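Local structure of FMN-binding domain-containing protein (Clostridium perfringens, 3O6U) at residues V9-A14 with G18-L23; N38-N41 with A46-R49; S24-V27 with T33-K36; D53-M58 with G65-E70; P71-A76 with N96-L101. The protein is of unknown function but probably binds FMN. All coordinates share one frame; numbering follows the deposited sequence.

Interaction 1 (V9-A14 with G18-L23)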
# COMPACT_ATOMS: atom_id res chain seq x y z
N VAL A 9 3.24 -7.11 3.25
CA VAL A 9 3.69 -6.35 4.39
C VAL A 9 2.47 -5.60 4.92
O VAL A 9 1.55 -5.27 4.18
CB VAL A 9 4.84 -5.41 4.00
CG1 VAL A 9 4.32 -4.21 3.25
CG2 VAL A 9 5.57 -5.01 5.20
N GLU A 10 2.47 -5.34 6.23
CA GLU A 10 1.37 -4.67 6.90
C GLU A 10 1.86 -3.79 8.04
O GLU A 10 2.86 -4.13 8.67
CB GLU A 10 0.45 -5.74 7.47
CG GLU A 10 -0.62 -5.19 8.37
CD GLU A 10 -1.62 -6.26 8.75
OE1 GLU A 10 -2.06 -6.98 7.83
OE2 GLU A 10 -1.96 -6.36 9.95
N THR A 11 1.17 -2.68 8.29
CA THR A 11 1.53 -1.79 9.40
C THR A 11 1.34 -2.53 10.72
O THR A 11 0.35 -3.22 10.90
CB THR A 11 0.68 -0.50 9.41
OG1 THR A 11 -0.71 -0.83 9.33
CG2 THR A 11 1.04 0.39 8.23
N ALA A 12 2.28 -2.37 11.64
CA ALA A 12 2.25 -3.08 12.92
C ALA A 12 1.04 -2.79 13.78
O ALA A 12 0.57 -3.65 14.53
CB ALA A 12 3.52 -2.78 13.70
N LYS A 13 0.54 -1.56 13.66
CA LYS A 13 -0.63 -1.13 14.42
C LYS A 13 -1.47 -0.12 13.67
O LYS A 13 -0.98 0.61 12.79
CB LYS A 13 -0.19 -0.53 15.75
CG LYS A 13 0.93 0.48 15.64
CD LYS A 13 1.71 0.61 16.97
CE LYS A 13 2.93 -0.33 17.07
NZ LYS A 13 2.54 -1.74 17.35
N ALA A 14 -2.75 -0.09 14.01
CA ALA A 14 -3.68 0.86 13.43
C ALA A 14 -3.19 2.28 13.72
O ALA A 14 -2.59 2.53 14.76
CB ALA A 14 -5.05 0.68 14.08
N GLY A 18 -7.76 4.26 13.46
CA GLY A 18 -8.14 2.86 13.47
C GLY A 18 -7.88 2.08 12.20
O GLY A 18 -8.31 0.95 12.08
N TYR A 19 -7.17 2.69 11.26
CA TYR A 19 -6.86 1.98 10.02
C TYR A 19 -5.45 1.45 9.95
O TYR A 19 -4.50 2.11 10.37
CB TYR A 19 -7.02 2.89 8.81
CG TYR A 19 -8.42 3.34 8.60
CD1 TYR A 19 -9.35 2.51 7.98
CD2 TYR A 19 -8.83 4.60 9.03
CE1 TYR A 19 -10.66 2.93 7.79
CE2 TYR A 19 -10.12 5.03 8.85
CZ TYR A 19 -11.03 4.20 8.23
OH TYR A 19 -12.32 4.66 8.05
N LYS A 20 -5.34 0.24 9.43
CA LYS A 20 -4.03 -0.34 9.16
C LYS A 20 -3.87 -0.32 7.64
O LYS A 20 -4.83 -0.07 6.90
CB LYS A 20 -3.94 -1.78 9.62
CG LYS A 20 -3.77 -1.93 11.10
CD LYS A 20 -3.76 -3.39 11.46
CE LYS A 20 -3.49 -3.59 12.94
NZ LYS A 20 -3.46 -5.04 13.29
N ALA A 21 -2.66 -0.57 7.18
CA ALA A 21 -2.45 -0.68 5.74
C ALA A 21 -1.62 -1.92 5.36
O ALA A 21 -0.65 -2.31 6.03
CB ALA A 21 -1.85 0.60 5.17
N LYS A 22 -2.03 -2.50 4.24
CA LYS A 22 -1.49 -3.73 3.73
C LYS A 22 -1.03 -3.58 2.29
O LYS A 22 -1.74 -2.99 1.47
CB LYS A 22 -2.61 -4.77 3.79
CG LYS A 22 -2.16 -6.18 4.01
CD LYS A 22 -3.31 -7.14 3.83
CE LYS A 22 -2.79 -8.55 3.65
NZ LYS A 22 -3.67 -9.56 4.28
N LEU A 23 0.16 -4.08 1.99
CA LEU A 23 0.63 -4.08 0.62
C LEU A 23 1.04 -5.50 0.22
O LEU A 23 1.87 -6.13 0.90
CB LEU A 23 1.83 -3.15 0.43
CG LEU A 23 2.54 -3.22 -0.94
CD1 LEU A 23 1.56 -2.94 -2.07
CD2 LEU A 23 3.70 -2.22 -0.95
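Glu10 and Lys20 send extended side chains down the same face of a beta hairpin, built from strands 5-11 and 19-27, and meet at an angle. The carboxylate end of Glu10 reaches the aliphatic part of the lysine, OE2 lying 3.8 Å from Lys20 CD, and the salt bridge to Lys20 NZ is long at 3.9 Å. Lys22 flanks Glu10 on the same face, its CG 3.9 Å from Glu10 OE1, so the acid sits between two lysines that probably favour its ionised form. The other face is apolar: Val9 CG1 packs 3.9 Å from Leu23 CB, and helix 92-111 covers both residues through Leu101, Phe98 and Val105. Between the faces, Val9 and Leu23 form a hydrogen-bonded antiparallel pair, each N donating to the other's O. Beyond Thr11 the first chain leaves the ladder, yet Lys20 CG still rests 3.6 Å from Ala14 N. At Thr11 a side chain joins the ladder. With OG1 set between the backbone N and the carbonyl carbon (chi1 51°), the hydroxyl turns to the neighbouring strand and accepts from Ala21 N at 2.9 Å, while Thr11 N donates to Ala21 O.

Interaction 2 (N38-N41 with A46-R49)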
# COMPACT_ATOMS: atom_id res chain seq x y z
N ASN A 38 -4.23 -1.80 0.43
CA ASN A 38 -5.45 -1.41 1.11
C ASN A 38 -5.28 -0.84 2.51
O ASN A 38 -4.56 -1.41 3.33
CB ASN A 38 -6.39 -2.61 1.28
CG ASN A 38 -6.99 -3.07 -0.01
OD1 ASN A 38 -7.89 -2.43 -0.56
ND2 ASN A 38 -6.51 -4.19 -0.52
N GLU A 39 -5.92 0.31 2.73
CA GLU A 39 -6.04 0.85 4.08
C GLU A 39 -7.36 0.17 4.55
O GLU A 39 -8.28 -0.05 3.76
CB GLU A 39 -6.11 2.36 4.07
CG GLU A 39 -4.76 2.93 3.60
CD GLU A 39 -4.82 4.39 3.18
OE1 GLU A 39 -5.92 4.99 3.26
OE2 GLU A 39 -3.78 4.94 2.76
N PHE A 40 -7.45 -0.16 5.82
CA PHE A 40 -8.60 -0.93 6.28
C PHE A 40 -8.70 -0.93 7.79
O PHE A 40 -7.73 -0.70 8.50
CB PHE A 40 -8.48 -2.38 5.75
CG PHE A 40 -7.35 -3.17 6.37
CD1 PHE A 40 -7.58 -4.01 7.46
CD2 PHE A 40 -6.05 -3.08 5.86
CE1 PHE A 40 -6.54 -4.75 8.04
CE2 PHE A 40 -5.01 -3.82 6.44
CZ PHE A 40 -5.26 -4.65 7.53
N ASN A 41 -9.89 -1.22 8.28
CA ASN A 41 -10.12 -1.18 9.71
C ASN A 41 -9.51 -2.41 10.38
O ASN A 41 -9.87 -3.54 10.06
CB ASN A 41 -11.62 -1.05 9.96
CG ASN A 41 -11.97 -0.99 11.43
OD1 ASN A 41 -12.08 -2.03 12.09
ND2 ASN A 41 -12.14 0.21 11.95
N ALA A 46 -13.05 -3.81 7.33
CA ALA A 46 -13.69 -3.03 6.28
C ALA A 46 -12.61 -2.21 5.55
O ALA A 46 -11.79 -1.52 6.16
CB ALA A 46 -14.72 -2.06 6.86
N MSE A 47 -12.61 -2.36 4.24
CA MSE A 47 -11.73 -1.65 3.32
C MSE A 47 -12.16 -0.18 3.17
O MSE A 47 -13.33 0.13 2.94
CB MSE A 47 -11.79 -2.34 1.98
CG MSE A 47 -11.41 -3.82 2.08
SE MSE A 47 -9.50 -4.04 2.54
CE MSE A 47 -9.54 -5.62 3.70
N LYS A 48 -11.21 0.72 3.31
CA LYS A 48 -11.44 2.15 3.17
C LYS A 48 -11.90 2.55 1.76
O LYS A 48 -12.67 3.50 1.59
CB LYS A 48 -10.14 2.89 3.49
CG LYS A 48 -10.29 4.31 3.96
CD LYS A 48 -8.94 4.99 4.07
CE LYS A 48 -8.65 5.46 5.49
NZ LYS A 48 -7.19 5.82 5.64
N ARG A 49 -11.46 1.83 0.73
CA ARG A 49 -11.83 2.23 -0.62
C ARG A 49 -13.24 1.83 -0.98
O ARG A 49 -13.76 2.23 -2.04
CB ARG A 49 -10.78 1.73 -1.63
CG ARG A 49 -11.01 0.39 -2.30
CD ARG A 49 -9.63 -0.22 -2.48
NE ARG A 49 -9.39 -0.78 -3.79
CZ ARG A 49 -8.18 -1.08 -4.26
NH1 ARG A 49 -7.09 -0.88 -3.53
NH2 ARG A 49 -8.07 -1.58 -5.49
O HOH W 1 -8.71 0.28 1.11
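The Phe40 ring and the selenium of Met47 make a Met-aromatic contact where the end of strand 32-41 meets the loop that follows it. Selenium lies 5.5 Å from the ring centroid and 51° off the normal, an oblique approach, while at the ring edge, in plane, lies Asn38 O. The bent selenomethionine chain also brings SE to 3.6 Å from Asn38 CB, so this one atom packs against Asn38 and, two residues on, Phe40. A second flat group is the Glu39 carboxylate. Lys48 NZ meets its OE1 at 2.8 Å from above the plane, 50° out of it, in a salt bridge. OE1 is also hydrogen-bonded to Tyr69 OH, and OE2 to Ser94 OG and Tyr37 OH, so both oxygens of this buried acid are held. Lys48 starts out with CG anti to its backbone N (chi1 -156°) and then bends, so the ammonium swings across to Glu39. Backbone bonds tie loop to strand in a single bridge: Asn41 N donates to Ala46 O and Lys48 N to Glu39 O. Farther along, a water closes the contact, donating to Glu39 O at 2.7 Å and accepting from Arg49 N at 3.2 Å.

Interaction 3 (S24-V27 with T33-K36)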
# COMPACT_ATOMS: atom_id res chain seq x y z
N SER A 24 0.44 -6.01 -0.85
CA SER A 24 0.84 -7.30 -1.37
C SER A 24 1.39 -7.13 -2.77
O SER A 24 0.92 -6.28 -3.53
CB SER A 24 -0.32 -8.30 -1.45
OG SER A 24 -0.48 -8.95 -0.21
N ILE A 25 2.40 -7.93 -3.09
CA ILE A 25 2.91 -7.92 -4.44
C ILE A 25 3.17 -9.34 -4.92
O ILE A 25 3.23 -10.30 -4.14
CB ILE A 25 4.24 -7.08 -4.61
CG1 ILE A 25 5.36 -7.61 -3.72
CG2 ILE A 25 3.95 -5.61 -4.35
CD1 ILE A 25 6.73 -7.10 -4.14
N LYS A 26 3.21 -9.48 -6.24
CA LYS A 26 3.56 -10.75 -6.82
C LYS A 26 4.75 -10.41 -7.75
O LYS A 26 4.74 -9.41 -8.48
CB LYS A 26 2.39 -11.40 -7.58
CG LYS A 26 2.70 -12.77 -8.19
CD LYS A 26 1.49 -13.37 -8.94
CE LYS A 26 0.36 -13.77 -8.00
NZ LYS A 26 0.73 -14.91 -7.11
N VAL A 27 5.79 -11.22 -7.65
CA VAL A 27 6.99 -11.02 -8.45
C VAL A 27 7.14 -12.24 -9.35
O VAL A 27 7.17 -13.38 -8.87
CB VAL A 27 8.26 -10.87 -7.55
CG1 VAL A 27 9.48 -10.63 -8.42
CG2 VAL A 27 8.08 -9.71 -6.52
N THR A 33 4.57 -7.78 -10.63
CA THR A 33 3.58 -8.14 -11.63
C THR A 33 2.16 -7.86 -11.17
O THR A 33 1.28 -7.59 -11.98
CB THR A 33 3.84 -9.65 -11.93
OG1 THR A 33 4.00 -9.87 -13.33
CG2 THR A 33 2.76 -10.50 -11.34
N GLU A 34 1.95 -7.94 -9.87
CA GLU A 34 0.66 -7.61 -9.25
C GLU A 34 0.99 -6.79 -7.99
O GLU A 34 1.99 -7.04 -7.32
CB GLU A 34 -0.10 -8.86 -8.81
CG GLU A 34 -0.21 -9.98 -9.82
CD GLU A 34 -1.36 -9.82 -10.79
OE1 GLU A 34 -2.40 -9.23 -10.40
OE2 GLU A 34 -1.23 -10.31 -11.94
N ALA A 35 0.16 -5.81 -7.69
CA ALA A 35 0.34 -5.00 -6.50
C ALA A 35 -1.03 -4.68 -5.90
O ALA A 35 -1.89 -4.11 -6.58
CB ALA A 35 1.09 -3.72 -6.85
N LYS A 36 -1.25 -5.07 -4.64
CA LYS A 36 -2.52 -4.82 -3.94
C LYS A 36 -2.33 -4.03 -2.65
O LYS A 36 -1.71 -4.50 -1.70
CB LYS A 36 -3.27 -6.14 -3.65
CG LYS A 36 -4.69 -5.94 -3.08
CD LYS A 36 -5.68 -7.04 -3.55
CE LYS A 36 -6.47 -7.70 -2.40
NZ LYS A 36 -7.39 -6.79 -1.64
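Lys26 lies alongside both Glu34 and Thr33, all three side chains pointing the same way from strands 24-27 and 33-36. Its CG leaves trans to the backbone N (chi1 -179°), which runs the aliphatic chain beside its neighbours: CB is 3.7 Å from Glu34 CG, and CG is 3.9 Å from Thr33 CG2. The chain stays straight through chi2; bends at chi3 and chi4 then carry the ammonium away from Glu34 to a salt bridge with Asp6. The carboxylate of Glu34 therefore contributes no ion pair here; it is the methylene groups that touch. On the reverse face Ile25 sets CG2 beside its own backbone N, where it meets Ala35 CB at 4.2 Å, and Leu77 of helix 66-80 lies over both residues. Ser24 and Lys36 are paired through the backbone, Lys36 N donating to Ser24 O at 2.7 Å and Ser24 N to Lys36 O; the Ser24 hydroxyl is bonded to Thr8 on the next strand. Nearer the turn, Lys26 O receives Thr33 N at 2.7 Å and, weakly, Glu34 N at 3.4 Å. Two residues thus stand opposite one, a classic beta bulge close to the turn of the antiparallel hairpin 19-27/32-41.

Interaction 4 (D53-M58 with G65-E70)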
# COMPACT_ATOMS: atom_id res chain seq x y z
N ASP A 53 -18.96 7.26 2.32
CA ASP A 53 -18.89 8.53 3.05
C ASP A 53 -17.47 8.95 3.30
O ASP A 53 -17.15 10.13 3.21
CB ASP A 53 -19.64 8.47 4.39
CG ASP A 53 -21.15 8.55 4.22
OD1 ASP A 53 -21.60 8.89 3.11
OD2 ASP A 53 -21.87 8.28 5.21
N TYR A 54 -16.61 7.99 3.62
CA TYR A 54 -15.22 8.33 3.86
C TYR A 54 -14.62 8.92 2.60
O TYR A 54 -13.81 9.86 2.67
CB TYR A 54 -14.41 7.10 4.25
CG TYR A 54 -13.04 7.46 4.75
CD1 TYR A 54 -12.03 7.87 3.88
CD2 TYR A 54 -12.75 7.41 6.11
CE1 TYR A 54 -10.77 8.24 4.35
CE2 TYR A 54 -11.50 7.77 6.59
CZ TYR A 54 -10.51 8.18 5.71
OH TYR A 54 -9.28 8.52 6.21
N ASN A 55 -14.99 8.39 1.44
CA ASN A 55 -14.45 8.92 0.21
C ASN A 55 -14.98 10.28 -0.14
O ASN A 55 -14.21 11.22 -0.31
CB ASN A 55 -14.75 8.01 -0.99
CG ASN A 55 -13.85 6.83 -1.06
OD1 ASN A 55 -14.16 5.79 -0.48
ND2 ASN A 55 -12.72 6.97 -1.75
N GLU A 56 -16.30 10.39 -0.24
CA GLU A 56 -16.93 11.64 -0.67
C GLU A 56 -16.43 12.84 0.09
O GLU A 56 -16.11 13.87 -0.51
CB GLU A 56 -18.45 11.52 -0.62
CG GLU A 56 -19.02 10.73 -1.77
CD GLU A 56 -20.51 10.51 -1.63
OE1 GLU A 56 -21.05 10.77 -0.53
OE2 GLU A 56 -21.13 10.06 -2.61
N LYS A 57 -16.37 12.72 1.41
CA LYS A 57 -15.83 13.81 2.21
C LYS A 57 -14.37 14.07 1.77
O LYS A 57 -13.90 15.22 1.81
CB LYS A 57 -15.87 13.44 3.71
CG LYS A 57 -14.75 14.03 4.58
CD LYS A 57 -13.66 13.00 4.88
CE LYS A 57 -12.38 13.26 4.10
NZ LYS A 57 -11.15 12.68 4.72
N MSE A 58 -13.68 13.02 1.29
CA MSE A 58 -12.26 13.07 0.90
C MSE A 58 -12.02 13.60 -0.52
O MSE A 58 -11.06 14.34 -0.75
CB MSE A 58 -11.62 11.69 1.13
CG MSE A 58 -10.28 11.47 0.43
SE MSE A 58 -8.66 11.87 1.45
CE MSE A 58 -9.31 13.51 2.27
N GLY A 65 -9.82 10.47 -2.87
CA GLY A 65 -9.90 9.43 -1.86
C GLY A 65 -9.29 8.07 -2.24
O GLY A 65 -8.89 7.85 -3.39
N PRO A 66 -9.32 7.13 -1.27
CA PRO A 66 -8.77 5.77 -1.44
C PRO A 66 -9.19 5.02 -2.70
O PRO A 66 -8.37 4.37 -3.35
CB PRO A 66 -9.26 5.03 -0.17
CG PRO A 66 -9.72 6.12 0.76
CD PRO A 66 -10.22 7.22 -0.11
N ALA A 67 -10.46 5.14 -2.99
CA ALA A 67 -11.07 4.54 -4.17
C ALA A 67 -10.27 4.93 -5.40
O ALA A 67 -10.11 4.12 -6.31
CB ALA A 67 -12.51 4.98 -4.28
N GLU A 68 -9.77 6.16 -5.41
CA GLU A 68 -8.91 6.63 -6.47
C GLU A 68 -7.40 6.43 -6.17
O GLU A 68 -6.69 5.84 -6.99
CB GLU A 68 -9.13 8.12 -6.74
CG GLU A 68 -10.58 8.53 -6.61
CD GLU A 68 -10.90 9.88 -7.22
OE1 GLU A 68 -10.52 10.92 -6.62
OE2 GLU A 68 -11.51 9.91 -8.31
N TYR A 69 -6.91 6.89 -5.01
CA TYR A 69 -5.47 6.80 -4.80
C TYR A 69 -4.87 5.42 -4.63
O TYR A 69 -3.74 5.21 -5.09
CB TYR A 69 -4.95 7.77 -3.69
CG TYR A 69 -5.37 7.53 -2.25
CD1 TYR A 69 -4.99 6.39 -1.55
CD2 TYR A 69 -6.13 8.48 -1.58
CE1 TYR A 69 -5.37 6.21 -0.21
CE2 TYR A 69 -6.50 8.31 -0.27
CZ TYR A 69 -6.12 7.18 0.41
OH TYR A 69 -6.56 7.03 1.70
N GLU A 70 -5.62 4.47 -4.07
CA GLU A 70 -5.03 3.15 -3.85
C GLU A 70 -4.75 2.43 -5.13
O GLU A 70 -3.69 1.83 -5.27
CB GLU A 70 -5.88 2.30 -2.89
CG GLU A 70 -5.95 2.87 -1.48
CD GLU A 70 -6.76 2.01 -0.54
OE1 GLU A 70 -7.54 1.17 -1.05
OE2 GLU A 70 -6.63 2.18 0.69
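The Asn55 side chain lies against Pro66, the two pointing opposite ways, where helix 52-62 comes up to the start of helix 66-80. This is the close part of the contact. Asn55 CG lies 3.8 Å from Pro66 CD and 3.9 Å from Ala67 CB, so the buried amide group is laid against the first turn of the next helix. The side chain leaves with CG beside its backbone N (chi1 -78°), which carries the amide across to that turn. Here too the backbones approach most closely, Asn55 CA and Gly65 CA being 5.0 Å apart. Gly65 has no side chain to hold the helices apart at this point. Met58 also leans over Gly65, but it is poorly ordered and its distance to the glycine is doubtful.

Packing is looser around the rest of the proline: Tyr54 CD1 stands 4.3 Å from Pro66 CG, approaching obliquely, and the ring of Tyr54 also meets that of Tyr19. Toward solvent the contact fades quickly. Ala67 is exposed at the border, and the exposed Asp53, Glu56 and Lys57 make no contact with the second segment.

Within the second helix, Pro66 CA sits 3.4 Å over the centre of the Tyr69 ring, while Gly65 O accepts from both Glu68 N and Tyr69 N, from opposite faces of its plane. The arrangement is that of two consecutive helices joined by a short link, whose segments 53-58 and 66-70 run at 80° to each other, the second opening with glycine at the N-cap and proline just after it.

Interaction 5 (P71-A76 with N96-L101)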
# COMPACT_ATOMS: atom_id res chain seq x y z
N PRO A 71 -5.69 2.46 -6.08
CA PRO A 71 -5.37 1.75 -7.32
C PRO A 71 -4.27 2.51 -8.08
O PRO A 71 -3.49 1.90 -8.80
CB PRO A 71 -6.69 1.72 -8.07
CG PRO A 71 -7.74 2.00 -7.02
CD PRO A 71 -7.08 2.93 -6.06
N GLN A 72 -4.18 3.83 -7.91
CA GLN A 72 -3.10 4.57 -8.57
C GLN A 72 -1.74 4.17 -8.02
O GLN A 72 -0.81 3.91 -8.80
CB GLN A 72 -3.30 6.08 -8.43
CG GLN A 72 -4.41 6.56 -9.35
CD GLN A 72 -4.70 8.04 -9.25
OE1 GLN A 72 -3.81 8.85 -9.00
NE2 GLN A 72 -5.97 8.41 -9.46
N LEU A 73 -1.63 4.09 -6.70
CA LEU A 73 -0.37 3.73 -6.05
C LEU A 73 0.08 2.35 -6.51
O LEU A 73 1.27 2.11 -6.78
CB LEU A 73 -0.54 3.79 -4.53
CG LEU A 73 -0.83 5.21 -4.03
CD1 LEU A 73 -1.36 5.18 -2.62
CD2 LEU A 73 0.44 6.04 -4.10
N GLU A 74 -0.89 1.44 -6.61
CA GLU A 74 -0.61 0.09 -7.06
C GLU A 74 0.02 0.10 -8.45
O GLU A 74 1.05 -0.56 -8.68
CB GLU A 74 -1.91 -0.73 -7.12
CG GLU A 74 -2.56 -1.03 -5.77
CD GLU A 74 -3.87 -1.79 -5.91
OE1 GLU A 74 -4.27 -2.06 -7.06
OE2 GLU A 74 -4.50 -2.11 -4.89
N LYS A 75 -0.56 0.86 -9.37
CA LYS A 75 -0.07 0.91 -10.74
C LYS A 75 1.29 1.57 -10.87
O LYS A 75 2.17 1.06 -11.57
CB LYS A 75 -1.06 1.62 -11.65
CG LYS A 75 -2.41 0.95 -11.74
CD LYS A 75 -3.35 1.83 -12.56
CE LYS A 75 -4.81 1.59 -12.18
NZ LYS A 75 -5.35 2.64 -11.25
N ALA A 76 1.46 2.70 -10.18
CA ALA A 76 2.72 3.44 -10.20
C ALA A 76 3.85 2.55 -9.72
O ALA A 76 4.98 2.69 -10.17
CB ALA A 76 2.62 4.68 -9.33
N ASN A 96 3.06 8.45 1.19
CA ASN A 96 4.23 8.23 2.05
C ASN A 96 4.09 6.91 2.81
O ASN A 96 5.04 6.14 2.88
CB ASN A 96 4.38 9.40 3.02
CG ASN A 96 4.93 10.66 2.34
OD1 ASN A 96 4.82 11.76 2.88
ND2 ASN A 96 5.53 10.50 1.16
N GLN A 97 2.93 6.65 3.41
CA GLN A 97 2.73 5.36 4.06
C GLN A 97 2.99 4.23 3.04
O GLN A 97 3.76 3.31 3.32
CB GLN A 97 1.31 5.28 4.61
CG GLN A 97 0.92 3.89 5.12
CD GLN A 97 -0.30 3.94 6.03
OE1 GLN A 97 -0.16 4.04 7.24
NE2 GLN A 97 -1.48 3.89 5.44
N PHE A 98 2.36 4.32 1.86
CA PHE A 98 2.54 3.33 0.78
C PHE A 98 4.02 3.14 0.44
O PHE A 98 4.48 2.00 0.29
CB PHE A 98 1.80 3.76 -0.50
CG PHE A 98 1.96 2.78 -1.68
CD1 PHE A 98 1.13 1.66 -1.81
CD2 PHE A 98 2.92 3.00 -2.67
CE1 PHE A 98 1.26 0.79 -2.90
CE2 PHE A 98 3.06 2.14 -3.75
CZ PHE A 98 2.22 1.03 -3.87
N LYS A 99 4.75 4.25 0.31
CA LYS A 99 6.16 4.18 -0.03
C LYS A 99 6.97 3.39 0.99
O LYS A 99 7.80 2.57 0.59
CB LYS A 99 6.75 5.60 -0.25
CG LYS A 99 6.18 6.27 -1.52
CD LYS A 99 6.65 7.71 -1.74
CE LYS A 99 8.15 7.77 -2.03
NZ LYS A 99 8.55 9.04 -2.70
N LYS A 100 6.70 3.58 2.28
CA LYS A 100 7.45 2.82 3.30
C LYS A 100 7.20 1.30 3.20
O LYS A 100 8.14 0.50 3.27
CB LYS A 100 7.13 3.33 4.72
CG LYS A 100 7.69 4.74 5.01
CD LYS A 100 7.37 5.19 6.44
CE LYS A 100 7.87 6.61 6.75
NZ LYS A 100 6.80 7.65 6.61
N LEU A 101 5.94 0.91 3.02
CA LEU A 101 5.56 -0.50 2.84
C LEU A 101 6.21 -1.06 1.56
O LEU A 101 6.71 -2.20 1.56
CB LEU A 101 4.02 -0.63 2.79
CG LEU A 101 3.29 -0.31 4.11
CD1 LEU A 101 1.78 -0.40 3.93
CD2 LEU A 101 3.75 -1.27 5.17
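Glu74, whose backbone N is 4.2 Å from Phe98 CZ, has a carboxylate oxygen gripped from two sources: OE2 forms a salt bridge with Arg49 NH1 and accepts a hydrogen bond from the backbone N of Tyr37. Those bonds tie helix 66-80 to strand 32-41, whereas its contact with helix 92-111 is made almost wholly by Leu73 and Phe98. Leu73 CB stands 3.7 Å from the centroid of the Phe98 ring and only 5° off its normal, a CH-pi contact made squarely over one face. Leucine and phenylalanine point toward each other's helix and overlap, so that the branches of the leucine run back along the phenylalanine: CD1 is 4.1 Å from Phe98 CB and CD2 is 4.2 Å from Phe98 CD2. Because Phe98 CG is trans to the backbone N (chi1 179°), the ring reaches well out from its helix to the backbone of the first, where CZ comes 3.2 Å from Leu73 O. That oxygen lies beyond CZ, on the face of the ring that Leu73 CB covers.

Tyr37 meets the Phe98 ring edge-to-face, Leu23 touches it from strand 19-27, and Ile85 and Ile88 close on Leu73 from the loop between the helices. A buried leucine-phenylalanine pair between two helices, lying against the Tyr37 and Leu23 side of an antiparallel hairpin, is the interior of a two-layer alpha/beta arrangement.

In the fold
Interactions 1 and 3 lie along strand 19-27, their centres about 17 Å apart, and it pairs there with strand 5-11 and then with strand 32-41. Interaction 2 sits at the far end of strand 32-41 and touches three of the others: a probable hydrogen bond from Lys20 N to Phe40 O at 2.7 Å leads to interaction 1, another from Glu39 N to Glu70 OE2 at 2.9 Å to interaction 4, and packing of Arg49 NH2 on Pro71 CG at 3.9 Å to interaction 5. Helix 66-80 carries both 4 and 5. Interaction 5 is the most central, while 3 and 4 are the most separated, about 22 Å between centres. No FMN is among the atoms of the five contacts, so none can be assigned to a binding site.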